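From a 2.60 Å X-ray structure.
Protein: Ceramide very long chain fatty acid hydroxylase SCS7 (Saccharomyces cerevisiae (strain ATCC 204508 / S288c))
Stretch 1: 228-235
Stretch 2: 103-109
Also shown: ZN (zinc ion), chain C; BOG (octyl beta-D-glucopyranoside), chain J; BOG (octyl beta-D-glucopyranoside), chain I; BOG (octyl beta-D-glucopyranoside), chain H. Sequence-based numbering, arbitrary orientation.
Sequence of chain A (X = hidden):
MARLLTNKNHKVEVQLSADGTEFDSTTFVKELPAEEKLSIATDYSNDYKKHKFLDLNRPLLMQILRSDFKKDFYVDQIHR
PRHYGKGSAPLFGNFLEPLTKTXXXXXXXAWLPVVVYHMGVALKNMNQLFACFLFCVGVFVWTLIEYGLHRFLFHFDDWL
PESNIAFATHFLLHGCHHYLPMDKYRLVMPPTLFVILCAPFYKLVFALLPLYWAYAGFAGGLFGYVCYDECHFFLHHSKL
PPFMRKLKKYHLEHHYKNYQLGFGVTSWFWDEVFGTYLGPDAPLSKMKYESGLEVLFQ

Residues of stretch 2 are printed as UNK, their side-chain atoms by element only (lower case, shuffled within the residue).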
# COMPACT_ATOMS: atom_id res chain seq x y z
N TYR A 228 7.31 7.26 -4.46
CA TYR A 228 6.37 6.75 -3.46
C TYR A 228 6.63 5.29 -3.02
O TYR A 228 6.75 5.01 -1.82
CB TYR A 228 4.93 6.86 -3.98
CG TYR A 228 3.99 5.85 -3.35
CD1 TYR A 228 3.45 6.06 -2.08
CD2 TYR A 228 3.63 4.68 -4.02
CE1 TYR A 228 2.59 5.14 -1.50
CE2 TYR A 228 2.78 3.76 -3.46
CZ TYR A 228 2.27 3.99 -2.19
OH TYR A 228 1.41 3.06 -1.62
N ASP A 229 6.71 4.37 -3.98
CA ASP A 229 6.78 2.94 -3.67
C ASP A 229 8.13 2.60 -3.07
O ASP A 229 8.22 1.76 -2.19
CB ASP A 229 6.54 2.09 -4.93
CG ASP A 229 5.49 0.99 -4.72
OD1 ASP A 229 5.03 0.75 -3.58
OD2 ASP A 229 5.13 0.35 -5.74
N GLU A 230 9.18 3.25 -3.58
CA GLU A 230 10.52 3.10 -3.01
C GLU A 230 10.54 3.66 -1.61
O GLU A 230 10.99 3.01 -0.68
CB GLU A 230 11.56 3.79 -3.88
CG GLU A 230 11.69 3.15 -5.25
CD GLU A 230 11.96 1.65 -5.16
OE1 GLU A 230 13.07 1.26 -4.77
OE2 GLU A 230 11.04 0.87 -5.47
N CYS A 231 10.03 4.88 -1.45
CA CYS A 231 9.87 5.44 -0.13
C CYS A 231 9.10 4.46 0.76
O CYS A 231 9.58 4.06 1.82
CB CYS A 231 9.16 6.79 -0.18
SG CYS A 231 9.03 7.60 1.44
N HIS A 232 7.92 4.06 0.29
CA HIS A 232 7.06 3.14 1.02
C HIS A 232 7.82 1.90 1.48
O HIS A 232 7.74 1.51 2.64
CB HIS A 232 5.87 2.72 0.18
CG HIS A 232 4.89 1.88 0.92
ND1 HIS A 232 3.94 1.11 0.29
CD2 HIS A 232 4.70 1.70 2.25
CE1 HIS A 232 3.22 0.48 1.20
NE2 HIS A 232 3.66 0.82 2.39
N PHE A 233 8.58 1.30 0.57
CA PHE A 233 9.41 0.16 0.91
C PHE A 233 10.36 0.46 2.07
O PHE A 233 10.40 -0.27 3.06
CB PHE A 233 10.23 -0.33 -0.29
CG PHE A 233 10.94 -1.63 -0.05
CD1 PHE A 233 10.27 -2.84 -0.22
CD2 PHE A 233 12.26 -1.65 0.39
CE1 PHE A 233 10.91 -4.04 0.02
CE2 PHE A 233 12.92 -2.86 0.63
CZ PHE A 233 12.24 -4.05 0.45
N PHE A 234 11.13 1.53 1.96
CA PHE A 234 12.24 1.73 2.88
C PHE A 234 11.75 2.27 4.22
O PHE A 234 12.47 2.23 5.22
CB PHE A 234 13.31 2.62 2.25
CG PHE A 234 14.05 1.94 1.12
CD1 PHE A 234 14.81 0.80 1.37
CD2 PHE A 234 13.95 2.40 -0.18
CE1 PHE A 234 15.47 0.15 0.34
CE2 PHE A 234 14.61 1.76 -1.21
CZ PHE A 234 15.37 0.63 -0.95
N LEU A 235 10.51 2.73 4.24
CA LEU A 235 9.86 3.05 5.50
C LEU A 235 9.68 1.80 6.37
O LEU A 235 9.76 1.87 7.59
CB LEU A 235 8.51 3.71 5.26
CG LEU A 235 8.49 5.14 4.74
CD1 LEU A 235 7.06 5.65 4.78
CD2 LEU A 235 9.41 6.03 5.57
N UNK A 103 10.32 -7.52 -5.81
CA UNK A 103 11.34 -6.88 -4.99
C UNK A 103 11.30 -5.37 -5.16
O UNK A 103 10.80 -4.88 -6.17
c UNK A 103 12.70 -7.42 -5.35
N UNK A 104 11.82 -4.66 -4.17
CA UNK A 104 11.89 -3.20 -4.19
C UNK A 104 12.49 -2.63 -5.47
O UNK A 104 11.98 -1.66 -6.02
c UNK A 104 17.69 -2.89 -3.70
c UNK A 104 16.71 -0.87 -4.62
c UNK A 104 15.43 -1.24 -4.21
c UNK A 104 17.82 -1.69 -4.36
c UNK A 104 14.13 -3.15 -2.99
c UNK A 104 15.27 -2.46 -3.54
c UNK A 104 12.71 -2.69 -2.99
n UNK A 104 15.98 -4.38 -2.64
c UNK A 104 16.40 -3.26 -3.30
c UNK A 104 14.62 -4.30 -2.45
N UNK A 105 13.55 -3.26 -5.98
CA UNK A 105 14.26 -2.75 -7.15
C UNK A 105 13.49 -2.90 -8.45
O UNK A 105 13.91 -2.39 -9.48
c UNK A 105 15.60 -4.93 -7.27
c UNK A 105 14.89 -8.00 -10.05
c UNK A 105 15.40 -7.12 -7.91
c UNK A 105 15.19 -8.23 -8.73
c UNK A 105 15.33 -5.80 -8.39
c UNK A 105 14.81 -6.69 -10.56
c UNK A 105 15.82 -5.74 -6.21
c UNK A 105 15.02 -5.58 -9.74
c UNK A 105 15.64 -3.43 -7.28
n UNK A 105 15.70 -7.06 -6.58
N UNK A 106 12.37 -3.60 -8.41
CA UNK A 106 11.61 -3.86 -9.64
C UNK A 106 10.96 -2.57 -10.17
O UNK A 106 10.93 -2.33 -11.38
c UNK A 106 10.54 -4.94 -9.40
c UNK A 106 11.21 -6.24 -9.05
c UNK A 106 9.65 -5.11 -10.64
N UNK A 107 10.46 -1.75 -9.25
CA UNK A 107 9.77 -0.52 -9.64
C UNK A 107 10.71 0.48 -10.35
O UNK A 107 10.39 0.96 -11.45
c UNK A 107 8.38 1.40 -8.88
c UNK A 107 8.19 -0.82 -7.71
c UNK A 107 9.11 0.15 -8.43
N UNK A 108 11.87 0.81 -9.75
CA UNK A 108 12.75 1.71 -10.50
C UNK A 108 13.21 1.17 -11.86
O UNK A 108 13.16 1.93 -12.83
c UNK A 108 13.48 1.49 -8.22
c UNK A 108 12.44 0.46 -8.43
c UNK A 108 13.96 1.88 -9.58
N UNK A 109 13.63 -0.10 -11.95
CA UNK A 109 14.13 -0.63 -13.22
C UNK A 109 13.03 -0.73 -14.27
O UNK A 109 13.30 -0.64 -15.46
c UNK A 109 15.86 -2.02 -11.98
c UNK A 109 14.82 -2.04 -13.09
c UNK A 109 13.81 -3.13 -12.86
ZN ZN C . 3.07 0.27 4.55
C1 BOG J . 18.34 -12.93 -5.56
O1 BOG J . 18.67 -12.12 -6.66
C2 BOG J . 18.69 -12.20 -4.29
O2 BOG J . 20.04 -11.82 -4.32
C3 BOG J . 18.42 -13.13 -3.13
O3 BOG J . 18.57 -12.43 -1.92
C4 BOG J . 17.01 -13.65 -3.22
O4 BOG J . 16.78 -14.64 -2.25
C5 BOG J . 16.76 -14.22 -4.60
O5 BOG J . 16.97 -13.21 -5.56
C6 BOG J . 15.35 -14.74 -4.70
O6 BOG J . 15.30 -16.07 -4.22
C1' BOG J . 17.66 -11.20 -6.98
C2' BOG J . 18.07 -9.81 -6.53
C3' BOG J . 19.10 -9.26 -7.50
C4' BOG J . 18.59 -7.96 -8.09
C5' BOG J . 18.77 -7.95 -9.60
C6' BOG J . 18.85 -6.52 -10.10
C7' BOG J . 18.61 -6.53 -11.60
C8' BOG J . 18.36 -5.13 -12.13
C1 BOG I . 19.35 -7.53 -2.98
O1 BOG I . 20.27 -6.64 -3.57
C2 BOG I . 20.16 -8.63 -2.35
O2 BOG I . 20.86 -9.33 -3.35
C3 BOG I . 19.27 -9.58 -1.59
O3 BOG I . 20.08 -10.44 -0.82
C4 BOG I . 18.36 -8.81 -0.66
O4 BOG I . 17.40 -9.69 -0.10
C5 BOG I . 17.65 -7.72 -1.43
O5 BOG I . 18.61 -6.84 -2.00
C6 BOG I . 16.74 -6.95 -0.49
O6 BOG I . 15.48 -7.57 -0.40
C1' BOG I . 19.89 -6.12 -4.82
C2' BOG I . 20.98 -5.19 -5.29
C3' BOG I . 20.35 -3.95 -5.90
C4' BOG I . 20.12 -4.17 -7.38
C5' BOG I . 20.36 -2.89 -8.14
C6' BOG I . 19.19 -1.93 -7.96
C7' BOG I . 19.01 -1.11 -9.23
C8' BOG I . 17.98 -0.01 -9.02
C1 BOG H . 20.10 -1.49 -0.69
O1 BOG H . 20.49 -0.15 -0.89
C2 BOG H . 21.31 -2.39 -0.56
O2 BOG H . 22.11 -2.30 -1.72
C3 BOG H . 20.85 -3.83 -0.40
O3 BOG H . 21.94 -4.65 -0.08
C4 BOG H . 19.80 -3.92 0.69
O4 BOG H . 19.24 -5.21 0.68
C5 BOG H . 18.73 -2.87 0.47
O5 BOG H . 19.31 -1.59 0.47
C6 BOG H . 17.70 -2.93 1.58
O6 BOG H . 16.58 -3.66 1.14
C1' BOG H . 19.42 0.77 -0.88
C2' BOG H . 19.38 1.55 -2.17
C3' BOG H . 18.28 2.60 -2.09
C4' BOG H . 17.92 3.10 -3.48
C5' BOG H . 16.45 3.45 -3.49
C6' BOG H . 16.18 4.64 -4.38
C7' BOG H . 15.83 4.18 -5.79
C8' BOG H . 15.23 5.33 -6.56

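Position 103 carries a single side-chain carbon beyond CA, with no branch and no heteroatom. It makes no contact with stretch 1. One carbon means alanine, Ala 103, whose small side chain asks for little room at the start of a turn. Its contribution is made through the backbone: its O accepts a hydrogen bond of 3.0 Å from the N of position 106, closing a type I beta turn that leads into the helix.

Position 104 has ten side-chain atoms, nine carbons and one nitrogen: a CB followed by fused five- and six-membered rings. Its CA-to-CB bond points toward stretch 1, and CB lies over one face of the Phe 233 ring, 3.4 Å from the ring centroid and only 4° off the normal. Only an indole fits this pattern, so the residue is Trp 104. A large flat side chain suits the place because it can meet several neighbours at once. CE3 lies 3.8 Å from Phe 234 CZ, which sits over one face of the indole, while Glu 230 OE1 approaches the ring edge, 3.5 Å from CE3. The CH groups on an aromatic rim carry a slight positive charge, so an oxygen of the Glu 230 carboxyl group is suitably placed there.

Position 105 repeats the inventory of nine carbons and one nitrogen in fused rings, and is therefore Trp 105. Here CA-to-CB points away from stretch 1, and the side chain makes no contact with it. Its ring meets detergent instead: C4' of BOG (chain J) lies over one face, 3.3 Å from CE2. A broad apolar ring face suits the alkyl chain lying over it.

Position 106 bears three carbons, one of which carries the other two. This branching at CB identifies Val 106. A small apolar side chain suits this partly exposed position, which makes no contact with stretch 1; its N completes the turn begun at Ala 103.

Position 107 shows the same forked three-carbon group, its CA-to-CB bond pointing toward stretch 1. It is Val 107. Its CB is 3.6 Å from Glu 230 OE2 and its CG2 3.8 Å from Asp 229 OD2, so a compact branched side chain packs against both acids.

Position 108 has three carbons that close a ring onto the backbone N, the signature of proline, Pro 108. Its CD lies 3.3 Å from Glu 230 OE2. Lacking an amide hydrogen, proline is readily accommodated in the first turn of a helix, where that hydrogen need not find a partner.

Position 109 has three carbons branched at CB and is Val 109. It is out of reach of stretch 1, but CG1 lies 4.0 Å from C8' of BOG (chain J), apolar against apolar.

The contact centres on Trp 104, which packs against Phe 233 and Phe 234, while the end of Glu 230 reaches across to bring OE2 within 2.8 Å of Trp 104 O. Two oxygens so close suggest that the acid is protonated, though the geometry leaves this open.

Stretch 2 103-109: AWWVVPV
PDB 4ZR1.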